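Local coordinates for bromo domain containing protein (Cryptosporidium parvum, PDB 5U9N) that probably reads acetylated lysines on partner proteins, as bromodomains do, this chain being its second bromodomain with the inhibitor bromosporine bound, at residues L20-F29 with W122-K133; T43-I51 with F107-P115. One frame throughout, in Å; residues are numbered along the deposited sequence.

In the fold
Both contacts line the bromosporine pocket of one four-helix bromodomain, and their centres lie about 15 Å apart. Contact 1 lays the start of the loop after helix 9-20 on helix 122-139, and contributes Phe27, Leu28 and Ile123 to the pocket. Contact 2, nested along the chain inside the loop closed by contact 1, joins helix 41-50 to the C-terminal end of helix 96-113 and supplies Cys110, Phe113 and Asn114. Helices 96-113 and 122-139 follow one another in the chain and pack directly: Ile123 CG2 lies 3.5 Å from Asn114 CG, and Ser130 CB lies 3.4 Å from Phe107 CE1, farther from the ligand.

Contact 1 (L20-F29 with W122-K133); sequences LRKEQNSFLF and WIYDSAKQSLNK. With BMF (Bromosporine), chain C.
Ser126 OG is held from two directions: Asn25 ND2 donates to it across the contact (2.8 Å, 161°), and it in turn donates to Trp122 O one helical turn back (2.7 Å). Ser126 OG lies close to the amide plane of Asn25. Ser126 N and Ser126 OG both donate to Trp122 O, from opposite faces of its carbonyl plane. The Asn25 and Trp122 side chains cross at about a right angle, their amide and indole planes 60° apart, and Trp122 CE3 comes to 3.5 Å from Asn25 ND2. With chi1 at 63°, the Trp122 ring is folded back over its own backbone and swung toward the loop. This is the packing of the ZA loop of a bromodomain against its last long helix, with Ile123 near the start of that helix beside the ligand. Leu28 splits its two methyls: CD1 rests against Ser126 CB and the indole, whereas CD2 lies 3.6 Å from bromosporine C10. Behind it, Phe29 CZ presses on Ala127 CA at 3.6 Å. The sulfonamide N04 of the ligand donates to Phe27 O (3.1 Å). Farther along the helix, two waters meet at Ser130 OG, one bridging to Leu20 O, the other to Gln24 O and Ser126 O. Lys133 runs its aliphatic chain across the bent Glu23, leaving NZ 4.3 Å from OE2, beyond a salt bridge.

Contact 2 (T43-I51 with F107-P115); sequences TKNRYKEVI and FSNCMIFNP. With BMF (Bromosporine), chain C.
Phe113 and Tyr47 both carry CG opposite the backbone N (chi1 -170° and -165°), torsions that swing the two rings together between helices 41-50 and 96-113. The pair is edge-to-face: Tyr47 turns its CD1 edge over the centre of the Phe113 face, with centroids 4.8 Å apart and planes at 67°. Phe113 is also a knob in a hole formed by Thr43, Arg46, Tyr47 and Val50. At the far end of its ring CZ meets Arg46 NH1 at 3.4 Å, the guanidinium plane lying almost parallel to the ring though displaced obliquely from it, and Val50 CB touches the ring edge. In a bromodomain helix 41-50 belongs to the long ZA connection, so this contact ties that connection to the end of the helix preceding the BC loop. There Asn114, consistent with the conserved acetyl-lysine-binding asparagine, accepts from bromosporine N16 at OD1 (2.9 Å). Its ND2 donates back to Cys110 O (2.8 Å), on a lone pair in the carbonyl plane, which fixes the rotation of the amide, and the same nitrogen sits 2.8 Å from ligand N23. Deeper down, Ile51 lies against Asn109, its CG2 methyl 3.5 Å from ND2, while CD1 reaches Ile112 CG2. Asn109 ND2 bonds to Glu53 O outside the two segments, and also donates to a water that bridges back across the contact, the water oxygen lying 2.8 Å from Tyr47 OH.

Contact 1 (L20-F29 with W122-K133)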
loop_
_atom_site.group_PDB
_atom_site.type_symbol
_atom_site.label_atom_id
_atom_site.label_comp_id
_atom_site.label_asym_id
_atom_site.label_seq_id
_atom_site.Cartn_x
_atom_site.Cartn_y
_atom_site.Cartn_z
ATOM N N LEU A 20 -5.598 7.188 -0.532
ATOM C CA LEU A 20 -4.897 6.697 0.670
ATOM C C LEU A 20 -3.718 7.585 1.050
ATOM O O LEU A 20 -3.273 7.534 2.197
ATOM C CB LEU A 20 -4.379 5.289 0.459
ATOM C CG LEU A 20 -5.394 4.207 0.350
ATOM C CD1 LEU A 20 -4.721 2.929 -0.012
ATOM C CD2 LEU A 20 -6.194 4.085 1.632
ATOM N N ARG A 21 -3.160 8.349 0.084
ATOM C CA ARG A 21 -2.061 9.284 0.363
ATOM C C ARG A 21 -2.545 10.481 1.190
ATOM O O ARG A 21 -1.735 11.144 1.813
ATOM C CB ARG A 21 -1.412 9.793 -0.928
ATOM C CG ARG A 21 -0.527 8.783 -1.616
ATOM C CD ARG A 21 0.338 9.457 -2.655
ATOM N NE ARG A 21 0.110 8.929 -4.005
ATOM C CZ ARG A 21 0.935 8.117 -4.671
ATOM N NH1 ARG A 21 2.060 7.685 -4.105
ATOM N NH2 ARG A 21 0.640 7.727 -5.899
ATOM N N LYS A 22 -3.850 10.751 1.207
ATOM C CA LYS A 22 -4.395 11.849 2.000
ATOM C C LYS A 22 -4.728 11.408 3.442
ATOM O O LYS A 22 -5.162 12.240 4.227
ATOM C CB LYS A 22 -5.655 12.417 1.313
ATOM C CG LYS A 22 -5.345 13.128 -0.011
ATOM C CD LYS A 22 -6.604 13.571 -0.734
ATOM C CE LYS A 22 -6.297 14.367 -1.978
ATOM N N GLU A 23 -4.482 10.130 3.810
ATOM C CA GLU A 23 -4.808 9.642 5.158
ATOM C C GLU A 23 -3.732 10.023 6.159
ATOM O O GLU A 23 -2.634 10.412 5.774
ATOM C CB GLU A 23 -5.005 8.120 5.160
ATOM C CG GLU A 23 -6.277 7.664 4.470
ATOM C CD GLU A 23 -7.564 8.118 5.141
ATOM O OE1 GLU A 23 -7.828 7.679 6.285
ATOM O OE2 GLU A 23 -8.336 8.869 4.497
ATOM N N GLN A 24 -4.060 9.920 7.457
ATOM C CA GLN A 24 -3.150 10.290 8.542
ATOM C C GLN A 24 -1.899 9.400 8.558
ATOM O O GLN A 24 -2.009 8.174 8.528
ATOM C CB GLN A 24 -3.863 10.210 9.896
ATOM C CG GLN A 24 -4.918 11.303 10.072
ATOM C CD GLN A 24 -5.784 11.094 11.297
ATOM O OE1 GLN A 24 -5.939 9.974 11.804
ATOM N NE2 GLN A 24 -6.418 12.162 11.764
ATOM N N ASN A 25 -0.709 10.043 8.637
ATOM C CA ASN A 25 0.593 9.391 8.653
ATOM C C ASN A 25 0.789 8.541 7.372
ATOM O O ASN A 25 1.471 7.506 7.399
ATOM C CB ASN A 25 0.784 8.547 9.937
ATOM C CG ASN A 25 0.635 9.356 11.207
ATOM O OD1 ASN A 25 1.166 10.445 11.326
ATOM N ND2 ASN A 25 -0.058 8.832 12.198
ATOM N N SER A 26 0.273 9.049 6.223
ATOM C CA SER A 26 0.431 8.381 4.923
ATOM C C SER A 26 1.909 8.350 4.482
ATOM O O SER A 26 2.294 7.483 3.711
ATOM C CB SER A 26 -0.397 9.087 3.858
ATOM O OG SER A 26 -0.014 10.445 3.759
ATOM N N PHE A 27 2.723 9.311 4.962
ATOM C CA PHE A 27 4.158 9.366 4.649
ATOM C C PHE A 27 4.860 8.036 5.020
ATOM O O PHE A 27 5.861 7.686 4.398
ATOM C CB PHE A 27 4.843 10.555 5.381
ATOM C CG PHE A 27 4.954 10.405 6.885
ATOM C CD1 PHE A 27 6.054 9.789 7.457
ATOM C CD2 PHE A 27 3.968 10.893 7.722
ATOM C CE1 PHE A 27 6.145 9.635 8.841
ATOM C CE2 PHE A 27 4.039 10.695 9.099
ATOM C CZ PHE A 27 5.126 10.065 9.650
ATOM N N LEU A 28 4.329 7.300 6.024
ATOM C CA LEU A 28 4.927 6.027 6.461
ATOM C C LEU A 28 5.038 5.025 5.326
ATOM O O LEU A 28 6.038 4.326 5.217
ATOM C CB LEU A 28 4.096 5.395 7.597
ATOM C CG LEU A 28 4.081 6.137 8.956
ATOM C CD1 LEU A 28 3.078 5.492 9.916
ATOM C CD2 LEU A 28 5.457 6.150 9.588
ATOM N N PHE A 29 4.022 4.976 4.465
ATOM C CA PHE A 29 3.906 3.975 3.428
ATOM C C PHE A 29 4.238 4.486 2.030
ATOM O O PHE A 29 4.006 3.757 1.052
ATOM C CB PHE A 29 2.475 3.458 3.428
ATOM C CG PHE A 29 1.896 3.300 4.811
ATOM C CD1 PHE A 29 2.328 2.283 5.649
ATOM C CD2 PHE A 29 0.981 4.218 5.307
ATOM C CE1 PHE A 29 1.794 2.133 6.921
ATOM C CE2 PHE A 29 0.435 4.061 6.583
ATOM C CZ PHE A 29 0.839 3.011 7.378
ATOM N N TRP A 122 1.148 4.136 17.484
ATOM C CA TRP A 122 0.509 4.956 16.446
ATOM C C TRP A 122 0.922 4.514 15.008
ATOM O O TRP A 122 0.166 4.754 14.071
ATOM C CB TRP A 122 0.827 6.441 16.651
ATOM C CG TRP A 122 2.284 6.782 16.540
ATOM C CD1 TRP A 122 3.201 6.783 17.545
ATOM C CD2 TRP A 122 2.976 7.215 15.364
ATOM N NE1 TRP A 122 4.434 7.124 17.057
ATOM C CE2 TRP A 122 4.328 7.384 15.716
ATOM C CE3 TRP A 122 2.603 7.392 14.024
ATOM C CZ2 TRP A 122 5.293 7.807 14.796
ATOM C CZ3 TRP A 122 3.561 7.794 13.110
ATOM C CH2 TRP A 122 4.883 8.014 13.498
ATOM N N ILE A 123 2.085 3.828 14.848
ATOM C CA ILE A 123 2.519 3.325 13.538
ATOM C C ILE A 123 1.588 2.211 13.114
ATOM O O ILE A 123 0.996 2.292 12.050
ATOM C CB ILE A 123 4.008 2.861 13.569
ATOM C CG1 ILE A 123 4.926 4.058 13.813
ATOM C CG2 ILE A 123 4.382 2.158 12.269
ATOM C CD1 ILE A 123 6.311 3.715 14.012
ATOM N N TYR A 124 1.404 1.200 13.977
ATOM C CA TYR A 124 0.475 0.084 13.745
ATOM C C TYR A 124 -0.947 0.601 13.497
ATOM O O TYR A 124 -1.627 0.110 12.605
ATOM C CB TYR A 124 0.496 -0.858 14.972
ATOM C CG TYR A 124 -0.470 -2.029 14.925
ATOM C CD1 TYR A 124 -1.824 -1.850 15.189
ATOM C CD2 TYR A 124 -0.004 -3.333 14.818
ATOM C CE1 TYR A 124 -2.712 -2.922 15.176
ATOM C CE2 TYR A 124 -0.876 -4.416 14.827
ATOM C CZ TYR A 124 -2.230 -4.208 15.045
ATOM O OH TYR A 124 -3.096 -5.267 15.150
ATOM N N ASP A 125 -1.419 1.521 14.348
ATOM C CA ASP A 125 -2.781 2.080 14.252
ATOM C C ASP A 125 -2.991 2.842 12.957
ATOM O O ASP A 125 -4.108 2.887 12.465
ATOM C CB ASP A 125 -3.082 3.026 15.439
ATOM C CG ASP A 125 -3.114 2.356 16.812
ATOM O OD1 ASP A 125 -3.191 1.105 16.864
ATOM O OD2 ASP A 125 -3.114 3.090 17.835
ATOM N N SER A 126 -1.941 3.488 12.433
ATOM C CA SER A 126 -2.033 4.226 11.162
ATOM C C SER A 126 -2.242 3.245 10.002
ATOM O O SER A 126 -3.034 3.533 9.111
ATOM C CB SER A 126 -0.781 5.073 10.929
ATOM O OG SER A 126 -0.696 6.114 11.883
ATOM N N ALA A 127 -1.507 2.090 10.014
ATOM C CA ALA A 127 -1.653 1.014 9.004
ATOM C C ALA A 127 -3.043 0.441 9.046
ATOM O O ALA A 127 -3.626 0.151 7.998
ATOM C CB ALA A 127 -0.653 -0.099 9.269
ATOM N N LYS A 128 -3.560 0.221 10.270
ATOM C CA LYS A 128 -4.890 -0.330 10.478
ATOM C C LYS A 128 -5.986 0.584 9.887
ATOM O O LYS A 128 -6.951 0.076 9.340
ATOM C CB LYS A 128 -5.136 -0.548 11.981
ATOM C CG LYS A 128 -6.406 -1.320 12.326
ATOM C CD LYS A 128 -6.372 -2.787 11.815
ATOM C CE LYS A 128 -7.622 -3.573 12.153
ATOM N NZ LYS A 128 -7.838 -3.683 13.628
ATOM N N GLN A 129 -5.838 1.904 9.999
ATOM C CA GLN A 129 -6.863 2.849 9.527
ATOM C C GLN A 129 -6.789 3.046 8.025
ATOM O O GLN A 129 -7.813 3.299 7.407
ATOM C CB GLN A 129 -6.741 4.212 10.231
ATOM C CG GLN A 129 -7.160 4.172 11.696
ATOM C CD GLN A 129 -6.598 5.348 12.472
ATOM O OE1 GLN A 129 -6.359 6.439 11.920
ATOM N NE2 GLN A 129 -6.388 5.161 13.777
ATOM N N SER A 130 -5.602 2.968 7.437
ATOM C CA SER A 130 -5.477 3.065 5.979
ATOM C C SER A 130 -6.002 1.785 5.326
ATOM O O SER A 130 -6.579 1.855 4.251
ATOM C CB SER A 130 -4.040 3.341 5.560
ATOM O OG SER A 130 -3.746 4.714 5.740
ATOM N N LEU A 131 -5.825 0.626 5.982
ATOM C CA LEU A 131 -6.400 -0.634 5.519
ATOM C C LEU A 131 -7.931 -0.557 5.570
ATOM O O LEU A 131 -8.606 -1.048 4.670
ATOM C CB LEU A 131 -5.913 -1.798 6.386
ATOM C CG LEU A 131 -6.615 -3.151 6.138
ATOM C CD1 LEU A 131 -6.308 -3.669 4.754
ATOM C CD2 LEU A 131 -6.201 -4.165 7.159
ATOM N N ASN A 132 -8.469 0.034 6.633
ATOM C CA ASN A 132 -9.907 0.203 6.777
ATOM C C ASN A 132 -10.433 1.179 5.714
ATOM O O ASN A 132 -11.449 0.908 5.090
ATOM C CB ASN A 132 -10.251 0.693 8.181
ATOM C CG ASN A 132 -10.045 -0.347 9.262
ATOM O OD1 ASN A 132 -9.469 -1.426 9.037
ATOM N ND2 ASN A 132 -10.473 -0.023 10.479
ATOM N N LYS A 133 -9.718 2.291 5.484
ATOM C CA LYS A 133 -10.069 3.238 4.427
ATOM C C LYS A 133 -9.966 2.553 3.056
ATOM O O LYS A 133 -10.816 2.771 2.212
ATOM C CB LYS A 133 -9.149 4.471 4.479
ATOM C CG LYS A 133 -9.462 5.551 3.400
ATOM C CD LYS A 133 -10.797 6.260 3.648
ATOM C CE LYS A 133 -11.022 7.380 2.651
ATOM N NZ LYS A 133 -12.280 8.138 2.915
HETATM C C10 BMF C . 8.894 5.284 8.840
HETATM N N12 BMF C . 7.765 3.253 8.463
HETATM C C15 BMF C . 8.476 2.181 11.036
HETATM C C17 BMF C . 9.686 2.001 13.224
HETATM C C20 BMF C . 9.977 2.224 16.413
HETATM C C22 BMF C . 8.842 3.432 10.609
HETATM C C26 BMF C . 6.114 1.318 6.850
HETATM C C28 BMF C . 9.861 7.453 9.232
HETATM C C01 BMF C . 10.001 9.230 7.448
HETATM C C02 BMF C . 9.615 7.849 7.919
HETATM C C03 BMF C . 8.985 6.923 7.067
HETATM N N04 BMF C . 8.675 7.268 5.723
HETATM S S05 BMF C . 9.509 6.790 4.408
HETATM C C06 BMF C . 9.745 5.062 4.560
HETATM O O07 BMF C . 8.668 7.035 3.275
HETATM O O08 BMF C . 10.786 7.430 4.468
HETATM C C09 BMF C . 8.624 5.664 7.529
HETATM C C11 BMF C . 8.486 3.948 9.314
HETATM N N13 BMF C . 7.403 2.001 8.903
HETATM C C14 BMF C . 7.710 1.406 10.107
HETATM N N16 BMF C . 8.780 1.562 12.281
HETATM O O18 BMF C . 9.698 1.135 14.272
HETATM C C19 BMF C . 10.660 1.404 15.349
HETATM O O21 BMF C . 10.351 3.013 13.151
HETATM N N23 BMF C . 7.237 0.167 10.106
HETATM N N24 BMF C . 6.607 -0.039 8.882
HETATM C C25 BMF C . 6.700 1.063 8.189
HETATM C C27 BMF C . 9.513 6.198 9.690
HETATM O O HOH W 1 -2.029 5.964 4.024
HETATM O O HOH W 2 -3.867 6.196 8.225
#

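Contact 2 (T43-I51 with F107-P115)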
loop_
_atom_site.group_PDB
_atom_site.type_symbol
_atom_site.label_atom_id
_atom_site.label_comp_id
_atom_site.label_asym_id
_atom_site.label_seq_id
_atom_site.Cartn_x
_atom_site.Cartn_y
_atom_site.Cartn_z
ATOM N N THR A 43 17.383 -1.087 12.905
ATOM C CA THR A 43 15.960 -1.331 12.678
ATOM C C THR A 43 15.707 -1.875 11.242
ATOM O O THR A 43 14.845 -2.731 11.064
ATOM C CB THR A 43 15.160 -0.027 12.929
ATOM O OG1 THR A 43 15.744 1.035 12.172
ATOM C CG2 THR A 43 15.131 0.369 14.403
ATOM N N LYS A 44 16.451 -1.372 10.233
ATOM C CA LYS A 44 16.292 -1.825 8.844
ATOM C C LYS A 44 16.826 -3.258 8.656
ATOM O O LYS A 44 16.343 -3.970 7.782
ATOM C CB LYS A 44 16.997 -0.866 7.864
ATOM C CG LYS A 44 16.311 0.506 7.750
ATOM C CD LYS A 44 17.279 1.613 7.302
ATOM C CE LYS A 44 17.652 1.499 5.851
ATOM N NZ LYS A 44 18.554 2.602 5.418
ATOM N N ASN A 45 17.802 -3.677 9.465
ATOM C CA ASN A 45 18.356 -5.042 9.383
ATOM C C ASN A 45 17.383 -6.057 10.019
ATOM O O ASN A 45 17.282 -7.191 9.549
ATOM C CB ASN A 45 19.724 -5.116 10.078
ATOM C CG ASN A 45 20.804 -4.279 9.414
ATOM O OD1 ASN A 45 20.603 -3.676 8.349
ATOM N ND2 ASN A 45 21.958 -4.179 10.061
ATOM N N ARG A 46 16.671 -5.645 11.093
ATOM C CA ARG A 46 15.663 -6.498 11.710
ATOM C C ARG A 46 14.466 -6.607 10.761
ATOM O O ARG A 46 13.866 -7.670 10.669
ATOM C CB ARG A 46 15.223 -5.948 13.093
ATOM C CG ARG A 46 14.230 -6.882 13.826
ATOM C CD ARG A 46 13.828 -6.394 15.217
ATOM N NE ARG A 46 13.010 -5.170 15.181
ATOM C CZ ARG A 46 13.476 -3.922 15.312
ATOM N NH1 ARG A 46 12.643 -2.888 15.272
ATOM N NH2 ARG A 46 14.781 -3.701 15.473
ATOM N N TYR A 47 14.174 -5.530 10.004
ATOM C CA TYR A 47 13.061 -5.499 9.044
ATOM C C TYR A 47 13.210 -6.567 7.957
ATOM O O TYR A 47 12.223 -7.188 7.594
ATOM C CB TYR A 47 12.948 -4.116 8.386
ATOM C CG TYR A 47 11.627 -3.902 7.681
ATOM C CD1 TYR A 47 10.524 -3.415 8.366
ATOM C CD2 TYR A 47 11.483 -4.177 6.327
ATOM C CE1 TYR A 47 9.312 -3.208 7.727
ATOM C CE2 TYR A 47 10.262 -4.004 5.682
ATOM C CZ TYR A 47 9.174 -3.530 6.391
ATOM O OH TYR A 47 7.967 -3.306 5.768
ATOM N N LYS A 48 14.416 -6.758 7.420
ATOM C CA LYS A 48 14.652 -7.768 6.375
ATOM C C LYS A 48 14.398 -9.175 6.922
ATOM O O LYS A 48 13.945 -10.051 6.185
ATOM C CB LYS A 48 16.097 -7.682 5.846
ATOM C CG LYS A 48 16.396 -6.457 5.002
ATOM C CD LYS A 48 17.811 -6.553 4.368
ATOM C CE LYS A 48 18.060 -5.522 3.283
ATOM N NZ LYS A 48 19.143 -5.943 2.350
ATOM N N GLU A 49 14.726 -9.395 8.208
ATOM C CA GLU A 49 14.524 -10.681 8.874
ATOM C C GLU A 49 13.018 -10.932 9.126
ATOM O O GLU A 49 12.529 -12.036 8.909
ATOM C CB GLU A 49 15.308 -10.701 10.215
ATOM C CG GLU A 49 15.620 -12.092 10.739
ATOM N N VAL A 50 12.290 -9.896 9.548
ATOM C CA VAL A 50 10.875 -10.004 9.900
ATOM C C VAL A 50 9.986 -9.975 8.643
ATOM O O VAL A 50 9.055 -10.768 8.546
ATOM C CB VAL A 50 10.481 -8.872 10.893
ATOM C CG1 VAL A 50 8.973 -8.885 11.192
ATOM C CG2 VAL A 50 11.283 -8.982 12.189
ATOM N N ILE A 51 10.272 -9.077 7.684
ATOM C CA ILE A 51 9.437 -8.931 6.490
ATOM C C ILE A 51 10.149 -9.470 5.213
ATOM O O ILE A 51 11.068 -8.836 4.712
ATOM C CB ILE A 51 9.049 -7.450 6.315
ATOM C CG1 ILE A 51 8.261 -6.929 7.558
ATOM C CG2 ILE A 51 8.232 -7.271 5.042
ATOM C CD1 ILE A 51 6.930 -7.791 7.963
ATOM N N PHE A 107 0.139 -2.675 4.557
ATOM C CA PHE A 107 -0.461 -2.536 5.886
ATOM C C PHE A 107 -0.221 -3.767 6.784
ATOM O O PHE A 107 -0.050 -3.574 7.981
ATOM C CB PHE A 107 -1.967 -2.249 5.762
ATOM C CG PHE A 107 -2.272 -1.037 4.897
ATOM C CD1 PHE A 107 -1.512 0.125 5.001
ATOM C CD2 PHE A 107 -3.273 -1.082 3.936
ATOM C CE1 PHE A 107 -1.752 1.213 4.164
ATOM C CE2 PHE A 107 -3.492 -0.000 3.082
ATOM C CZ PHE A 107 -2.708 1.126 3.181
ATOM N N SER A 108 -0.147 -5.005 6.232
ATOM C CA SER A 108 0.107 -6.184 7.050
ATOM C C SER A 108 1.560 -6.266 7.456
ATOM O O SER A 108 1.857 -6.781 8.536
ATOM C CB SER A 108 -0.305 -7.462 6.321
ATOM O OG SER A 108 0.423 -7.686 5.128
ATOM N N ASN A 109 2.483 -5.791 6.603
ATOM C CA ASN A 109 3.910 -5.778 6.969
ATOM C C ASN A 109 4.121 -4.805 8.134
ATOM O O ASN A 109 4.819 -5.117 9.095
ATOM C CB ASN A 109 4.782 -5.351 5.777
ATOM C CG ASN A 109 4.876 -6.382 4.686
ATOM O OD1 ASN A 109 4.481 -7.537 4.849
ATOM N ND2 ASN A 109 5.394 -5.977 3.539
ATOM N N CYS A 110 3.469 -3.660 8.063
ATOM C CA CYS A 110 3.549 -2.658 9.104
ATOM C C CYS A 110 2.932 -3.177 10.403
ATOM O O CYS A 110 3.463 -2.922 11.470
ATOM C CB CYS A 110 2.873 -1.370 8.650
ATOM S SG CYS A 110 2.914 -0.053 9.876
ATOM N N MET A 111 1.845 -3.911 10.312
ATOM C CA MET A 111 1.178 -4.443 11.496
ATOM C C MET A 111 1.893 -5.690 12.046
ATOM O O MET A 111 1.730 -5.983 13.223
ATOM C CB MET A 111 -0.298 -4.741 11.188
ATOM C CG MET A 111 -1.121 -3.450 11.000
ATOM S SD MET A 111 -2.884 -3.724 10.920
ATOM C CE MET A 111 -3.078 -4.142 9.204
ATOM N N ILE A 112 2.729 -6.378 11.245
ATOM C CA ILE A 112 3.557 -7.500 11.767
ATOM C C ILE A 112 4.829 -6.945 12.444
ATOM O O ILE A 112 5.272 -7.494 13.456
ATOM C CB ILE A 112 3.925 -8.509 10.634
ATOM C CG1 ILE A 112 2.686 -9.275 10.210
ATOM C CG2 ILE A 112 5.054 -9.505 11.066
ATOM C CD1 ILE A 112 2.757 -9.847 8.925
ATOM N N PHE A 113 5.440 -5.902 11.861
ATOM C CA PHE A 113 6.707 -5.370 12.341
ATOM C C PHE A 113 6.554 -4.467 13.575
ATOM O O PHE A 113 7.475 -4.416 14.399
ATOM C CB PHE A 113 7.408 -4.581 11.211
ATOM C CG PHE A 113 8.840 -4.178 11.520
ATOM C CD1 PHE A 113 9.847 -5.132 11.593
ATOM C CD2 PHE A 113 9.174 -2.849 11.743
ATOM C CE1 PHE A 113 11.163 -4.769 11.916
ATOM C CE2 PHE A 113 10.483 -2.486 12.071
ATOM C CZ PHE A 113 11.477 -3.449 12.145
ATOM N N ASN A 114 5.455 -3.710 13.686
ATOM C CA ASN A 114 5.333 -2.725 14.772
ATOM C C ASN A 114 4.339 -3.191 15.805
ATOM O O ASN A 114 3.394 -3.908 15.470
ATOM C CB ASN A 114 4.937 -1.341 14.216
ATOM C CG ASN A 114 5.866 -0.854 13.115
ATOM O OD1 ASN A 114 6.927 -0.313 13.367
ATOM N ND2 ASN A 114 5.523 -1.113 11.876
ATOM N N PRO A 115 4.558 -2.832 17.099
ATOM C CA PRO A 115 3.661 -3.320 18.158
ATOM C C PRO A 115 2.368 -2.513 18.234
ATOM O O PRO A 115 2.342 -1.342 17.853
ATOM C CB PRO A 115 4.505 -3.146 19.420
ATOM C CG PRO A 115 5.327 -1.939 19.148
ATOM C CD PRO A 115 5.652 -1.999 17.669
HETATM C C10 BMF C . 8.894 5.284 8.840
HETATM N N12 BMF C . 7.765 3.253 8.463
HETATM C C15 BMF C . 8.476 2.181 11.036
HETATM C C17 BMF C . 9.686 2.001 13.224
HETATM C C20 BMF C . 9.977 2.224 16.413
HETATM C C22 BMF C . 8.842 3.432 10.609
HETATM C C26 BMF C . 6.114 1.318 6.850
HETATM C C28 BMF C . 9.861 7.453 9.232
HETATM C C01 BMF C . 10.001 9.230 7.448
HETATM C C02 BMF C . 9.615 7.849 7.919
HETATM C C03 BMF C . 8.985 6.923 7.067
HETATM N N04 BMF C . 8.675 7.268 5.723
HETATM S S05 BMF C . 9.509 6.790 4.408
HETATM C C06 BMF C . 9.745 5.062 4.560
HETATM O O07 BMF C . 8.668 7.035 3.275
HETATM O O08 BMF C . 10.786 7.430 4.468
HETATM C C09 BMF C . 8.624 5.664 7.529
HETATM C C11 BMF C . 8.486 3.948 9.314
HETATM N N13 BMF C . 7.403 2.001 8.903
HETATM C C14 BMF C . 7.710 1.406 10.107
HETATM N N16 BMF C . 8.780 1.562 12.281
HETATM O O18 BMF C . 9.698 1.135 14.272
HETATM C C19 BMF C . 10.660 1.404 15.349
HETATM O O21 BMF C . 10.351 3.013 13.151
HETATM N N23 BMF C . 7.237 0.167 10.106
HETATM N N24 BMF C . 6.607 -0.039 8.882
HETATM C C25 BMF C . 6.700 1.063 8.189
HETATM C C27 BMF C . 9.513 6.198 9.690
HETATM O O HOH W 3 6.557 -3.116 3.364
#